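Local coordinates for protein Two-component response regulator, LuxR family (Aurantimonas sp., PDB 3CZ5) that is a LuxR-family two-component response regulator, present here as its receiver domain, and probably binds DNA to control transcription through its other part, at residues 37-41 and 61-65; 104-110 and 128-133. All blocks are in the same frame, centred on the assembly; numbering follows the deposited sequence.

Interaction 1: 37-41 and 61-65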
loop_
_atom_site.group_PDB
_atom_site.type_symbol
_atom_site.label_atom_id
_atom_site.label_comp_id
_atom_site.label_asym_id
_atom_site.label_seq_id
_atom_site.Cartn_x
_atom_site.Cartn_y
_atom_site.Cartn_z
ATOM N N ALA A 37 -6.146 -0.378 -10.610
ATOM C CA ALA A 37 -5.667 0.854 -11.300
ATOM C C ALA A 37 -4.239 0.714 -11.790
ATOM O O ALA A 37 -3.466 -0.072 -11.273
ATOM C CB ALA A 37 -5.800 2.084 -10.401
ATOM N N ALA A 38 -3.869 1.475 -12.802
ATOM C CA ALA A 38 -2.538 1.282 -13.392
ATOM C C ALA A 38 -1.650 2.464 -13.234
ATOM O O ALA A 38 -0.537 2.375 -13.705
ATOM C CB ALA A 38 -2.684 1.029 -14.849
ATOM N N ASP A 39 -2.160 3.596 -12.725
ATOM C CA ASP A 39 -1.357 4.772 -12.376
ATOM C C ASP A 39 -2.102 5.626 -11.394
ATOM O O ASP A 39 -3.229 5.321 -11.022
ATOM C CB ASP A 39 -1.161 5.630 -13.591
ATOM C CG ASP A 39 -2.491 5.943 -14.277
ATOM O OD1 ASP A 39 -3.437 6.463 -13.625
ATOM O OD2 ASP A 39 -2.574 5.695 -15.490
ATOM N N ALA A 40 -1.502 6.755 -11.034
ATOM C CA ALA A 40 -2.047 7.582 -9.969
ATOM C C ALA A 40 -3.381 8.180 -10.331
ATOM O O ALA A 40 -4.270 8.299 -9.466
ATOM C CB ALA A 40 -1.076 8.678 -9.604
ATOM N N GLY A 41 -3.506 8.618 -11.587
ATOM C CA GLY A 41 -4.699 9.338 -11.984
ATOM C C GLY A 41 -5.925 8.471 -11.768
ATOM O O GLY A 41 -6.882 8.864 -11.044
ATOM N N LEU A 61 5.271 4.367 -10.238
ATOM C CA LEU A 61 4.129 4.352 -11.122
ATOM C C LEU A 61 4.417 5.138 -12.385
ATOM O O LEU A 61 5.168 6.123 -12.360
ATOM C CB LEU A 61 2.941 4.945 -10.371
ATOM C CG LEU A 61 2.264 4.125 -9.270
ATOM C CD1 LEU A 61 1.113 4.915 -8.697
ATOM C CD2 LEU A 61 1.782 2.909 -10.004
ATOM N N PRO A 62 3.839 4.696 -13.515
ATOM C CA PRO A 62 4.050 5.513 -14.708
ATOM C C PRO A 62 3.303 6.840 -14.401
ATOM O O PRO A 62 2.043 6.843 -14.208
ATOM C CB PRO A 62 3.455 4.681 -15.843
ATOM C CG PRO A 62 2.388 3.850 -15.173
ATOM C CD PRO A 62 2.734 3.735 -13.659
ATOM N N GLY A 63 4.069 7.935 -14.311
ATOM C CA GLY A 63 3.553 9.213 -13.825
ATOM C C GLY A 63 4.031 9.424 -12.403
ATOM O O GLY A 63 5.076 8.930 -11.987
ATOM N N PRO A 64 3.246 10.117 -11.609
ATOM C CA PRO A 64 3.469 10.258 -10.178
ATOM C C PRO A 64 3.399 8.906 -9.468
ATOM O O PRO A 64 2.645 7.974 -9.895
ATOM C CB PRO A 64 2.254 11.074 -9.720
ATOM C CG PRO A 64 1.768 11.775 -10.928
ATOM C CD PRO A 64 2.031 10.813 -12.063
ATOM N N GLY A 65 4.103 8.773 -8.354
ATOM C CA GLY A 65 4.091 7.439 -7.765
ATOM C C GLY A 65 3.239 7.392 -6.548
ATOM O O GLY A 65 2.401 8.247 -6.379
HETATM O O HOH W 1 1.208 7.784 -12.045
#
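Asp39 meets the 61-65 loop first through its CB, which lies 3.5 Å from Pro62 O and a little farther from the Pro62 ring. Beyond CB the side chain turns back over its own backbone: chi1 of 52° puts CG between the backbone N and the carbonyl carbon, and from there OD1 takes the N-H of Glu42. Aspartate suits this N-cap, since its short carboxylate reaches the Glu42 N-H, which has no helical carbonyl before it to pair with. The contact lies at the surface of a CheY-like receiver domain, where the end of strand 31-37 runs into helix 40-48 beside the loop that follows strand 54-57. Ala40, small enough to let the loop come close, sets its CB 4.1 Å from Pro64 CB and 4.4 Å from Leu61 CD1. Leu61 is the buried member; its CD1 lies 4.0 Å from Ala40 N, while the side chain also packs on Val11 of strand 6-11. No direct hydrogen bond joins the segments. Instead one water accepts from Ala40 N at 3.1 Å and donates to Pro62 O and Pro64 O. At the outer end of the contact, the rigid Pro62 ring rests its CD 3.5 Å from Ala38 O.

Interaction 2: 104-110 and 128-133. With PO4 (phosphate ion), chain E.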
loop_
_atom_site.group_PDB
_atom_site.type_symbol
_atom_site.label_atom_id
_atom_site.label_comp_id
_atom_site.label_asym_id
_atom_site.label_seq_id
_atom_site.Cartn_x
_atom_site.Cartn_y
_atom_site.Cartn_z
ATOM N N GLY A 104 1.080 2.099 5.822
ATOM C CA GLY A 104 1.829 0.828 5.781
ATOM C C GLY A 104 2.909 0.896 4.708
ATOM O O GLY A 104 2.747 1.550 3.698
ATOM N N TYR A 105 4.051 0.255 4.888
ATOM C CA TYR A 105 5.002 0.276 3.771
ATOM C C TYR A 105 5.605 -1.079 3.812
ATOM O O TYR A 105 6.287 -1.415 4.796
ATOM C CB TYR A 105 6.048 1.313 4.002
ATOM C CG TYR A 105 6.979 1.481 2.896
ATOM C CD1 TYR A 105 6.947 2.598 2.087
ATOM C CD2 TYR A 105 7.892 0.520 2.627
ATOM C CE1 TYR A 105 7.830 2.744 1.047
ATOM C CE2 TYR A 105 8.793 0.653 1.579
ATOM C CZ TYR A 105 8.766 1.763 0.798
ATOM O OH TYR A 105 9.712 1.849 -0.224
ATOM N N VAL A 106 5.298 -1.889 2.781
ATOM C CA VAL A 106 5.692 -3.308 2.775
ATOM C C VAL A 106 6.564 -3.627 1.565
ATOM O O VAL A 106 6.364 -3.019 0.531
ATOM C CB VAL A 106 4.479 -4.164 2.757
ATOM C CG1 VAL A 106 4.792 -5.458 2.133
ATOM C CG2 VAL A 106 3.971 -4.358 4.212
ATOM N N THR A 107 7.561 -4.506 1.671
ATOM C CA THR A 107 8.407 -4.760 0.512
ATOM C C THR A 107 8.070 -6.067 -0.224
ATOM O O THR A 107 7.750 -7.075 0.356
ATOM C CB THR A 107 9.897 -4.736 0.796
ATOM O OG1 THR A 107 10.272 -5.850 1.631
ATOM C CG2 THR A 107 10.235 -3.447 1.418
ATOM N N LYS A 108 8.151 -6.007 -1.539
ATOM C CA LYS A 108 7.718 -7.068 -2.389
ATOM C C LYS A 108 8.598 -8.313 -2.320
ATOM O O LYS A 108 8.165 -9.374 -2.741
ATOM C CB LYS A 108 7.633 -6.568 -3.812
ATOM C CG LYS A 108 6.336 -5.865 -4.072
ATOM C CD LYS A 108 6.169 -5.397 -5.507
ATOM C CE LYS A 108 4.725 -5.084 -5.692
ATOM N NZ LYS A 108 4.618 -3.968 -6.580
ATOM N N SER A 109 9.809 -8.209 -1.787
ATOM C CA SER A 109 10.584 -9.411 -1.592
ATOM C C SER A 109 10.557 -9.822 -0.151
ATOM O O SER A 109 11.470 -10.529 0.284
ATOM C CB SER A 109 12.028 -9.201 -2.009
ATOM O OG SER A 109 12.480 -7.895 -1.638
ATOM N N SER A 110 9.546 -9.392 0.599
ATOM C CA SER A 110 9.437 -9.888 1.963
ATOM C C SER A 110 8.725 -11.206 1.861
ATOM O O SER A 110 8.388 -11.625 0.765
ATOM C CB SER A 110 8.664 -8.931 2.867
ATOM O OG SER A 110 9.233 -7.610 2.890
ATOM N N ALA A 128 1.580 -0.649 9.276
ATOM C CA ALA A 128 2.195 -1.900 8.860
ATOM C C ALA A 128 3.517 -1.655 8.159
ATOM O O ALA A 128 3.643 -0.764 7.297
ATOM C CB ALA A 128 1.265 -2.728 8.020
ATOM N N MET A 129 4.493 -2.479 8.559
ATOM C CA MET A 129 5.910 -2.401 8.170
ATOM C C MET A 129 6.446 -3.821 8.035
ATOM O O MET A 129 6.574 -4.537 9.015
ATOM C CB MET A 129 6.718 -1.690 9.274
ATOM C CG MET A 129 7.328 -0.382 8.838
ATOM S SD MET A 129 8.045 0.564 10.169
ATOM C CE MET A 129 6.664 0.511 11.257
ATOM N N SER A 130 6.805 -4.277 6.856
ATOM C CA SER A 130 7.570 -5.488 6.912
ATOM C C SER A 130 8.904 -5.333 7.774
ATOM O O SER A 130 9.414 -4.212 8.039
ATOM C CB SER A 130 7.800 -6.041 5.510
ATOM O OG SER A 130 8.404 -5.074 4.722
ATOM N N PRO A 131 9.427 -6.487 8.253
ATOM C CA PRO A 131 10.658 -6.640 8.995
ATOM C C PRO A 131 11.810 -5.889 8.376
ATOM O O PRO A 131 12.506 -5.130 9.036
ATOM C CB PRO A 131 10.932 -8.117 8.867
ATOM C CG PRO A 131 9.871 -8.679 8.085
ATOM C CD PRO A 131 8.731 -7.779 8.202
ATOM N N ASP A 132 12.048 -6.109 7.108
ATOM C CA ASP A 132 13.252 -5.533 6.537
ATOM C C ASP A 132 13.253 -4.024 6.659
ATOM O O ASP A 132 14.287 -3.411 6.923
ATOM C CB ASP A 132 13.402 -5.971 5.102
ATOM C CG ASP A 132 12.142 -5.758 4.308
ATOM O OD1 ASP A 132 12.310 -5.105 3.309
ATOM O OD2 ASP A 132 11.008 -6.238 4.578
ATOM N N ILE A 133 12.103 -3.392 6.565
ATOM C CA ILE A 133 12.095 -1.939 6.672
ATOM C C ILE A 133 12.090 -1.435 8.110
ATOM O O ILE A 133 12.752 -0.428 8.442
ATOM C CB ILE A 133 10.932 -1.359 5.892
ATOM C CG1 ILE A 133 11.397 -1.019 4.472
ATOM C CG2 ILE A 133 10.334 -0.153 6.604
ATOM C CD1 ILE A 133 10.349 -1.424 3.539
HETATM P P PO4 E . 7.296 -0.869 -7.364
HETATM O O1 PO4 E . 8.759 -1.040 -7.580
HETATM O O2 PO4 E . 6.502 -2.128 -7.097
HETATM O O3 PO4 E . 7.038 0.142 -6.284
HETATM O O4 PO4 E . 7.044 -0.217 -8.698
#
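The crossover from strand 104-107 through helix 114-122 to edge strand 128-129 sets two parallel strands side by side, bridged at Gly104-Ala128 and Tyr105-Met129. Beyond these bridges Ser130 OG takes over from the backbone: it accepts the N-H of Thr107 at 3.2 Å and donates to Asp132 OD2 at 2.9 Å, meeting that oxygen 35° out of the carboxylate plane. Asp132 also faces two further hydroxyls, with OD1 2.7 Å from Thr107 OG1 and OD2 2.8 Å from Ser110 OG; these hydroxyls also bond to each other, the donors unsettled. Thr107 chi1 of 68° aims its hydroxyl at the carboxylate, and a type I turn from Thr107 to Ser110 brings the serine alongside. With an alanine at Asp132, Ser130 OG would probably lose its acceptor, and Thr107 OG1 and Ser110 OG the carboxylate they share. Apolar Ile133, its end atom doubtfully placed, suits the buried edge of the Tyr105 ring, which also packs on helix 91-99. The Lys108 side chain leaves the turn away from 128-133; its NZ bonds a phosphate ion, probably from the crystallisation liquor, and makes a salt bridge with Asp58, consistent with the conserved lysine beside the phosphoacceptor aspartate of receiver domains.

How the interactions relate
Interaction 1 closes before interaction 2 opens along the chain, and the two lie on opposite sides of its centre, with their centres 21 Å apart and nearest atoms about 8 Å apart, so they do not touch. Both are built on the same parallel sheet: interaction 1 lies in the loops that follow outermost strand 31-37 and central strand 54-57, whereas interaction 2 joins strand 104-107 to the other outermost strand, 128-129, and to helix 131-142. The 61-65 loop follows Asp58, the predicted phosphorylation site, closely in sequence, and Lys108 of interaction 2 pairs with it, so both contacts are tied to the neighbourhood of the probable phosphoacceptor.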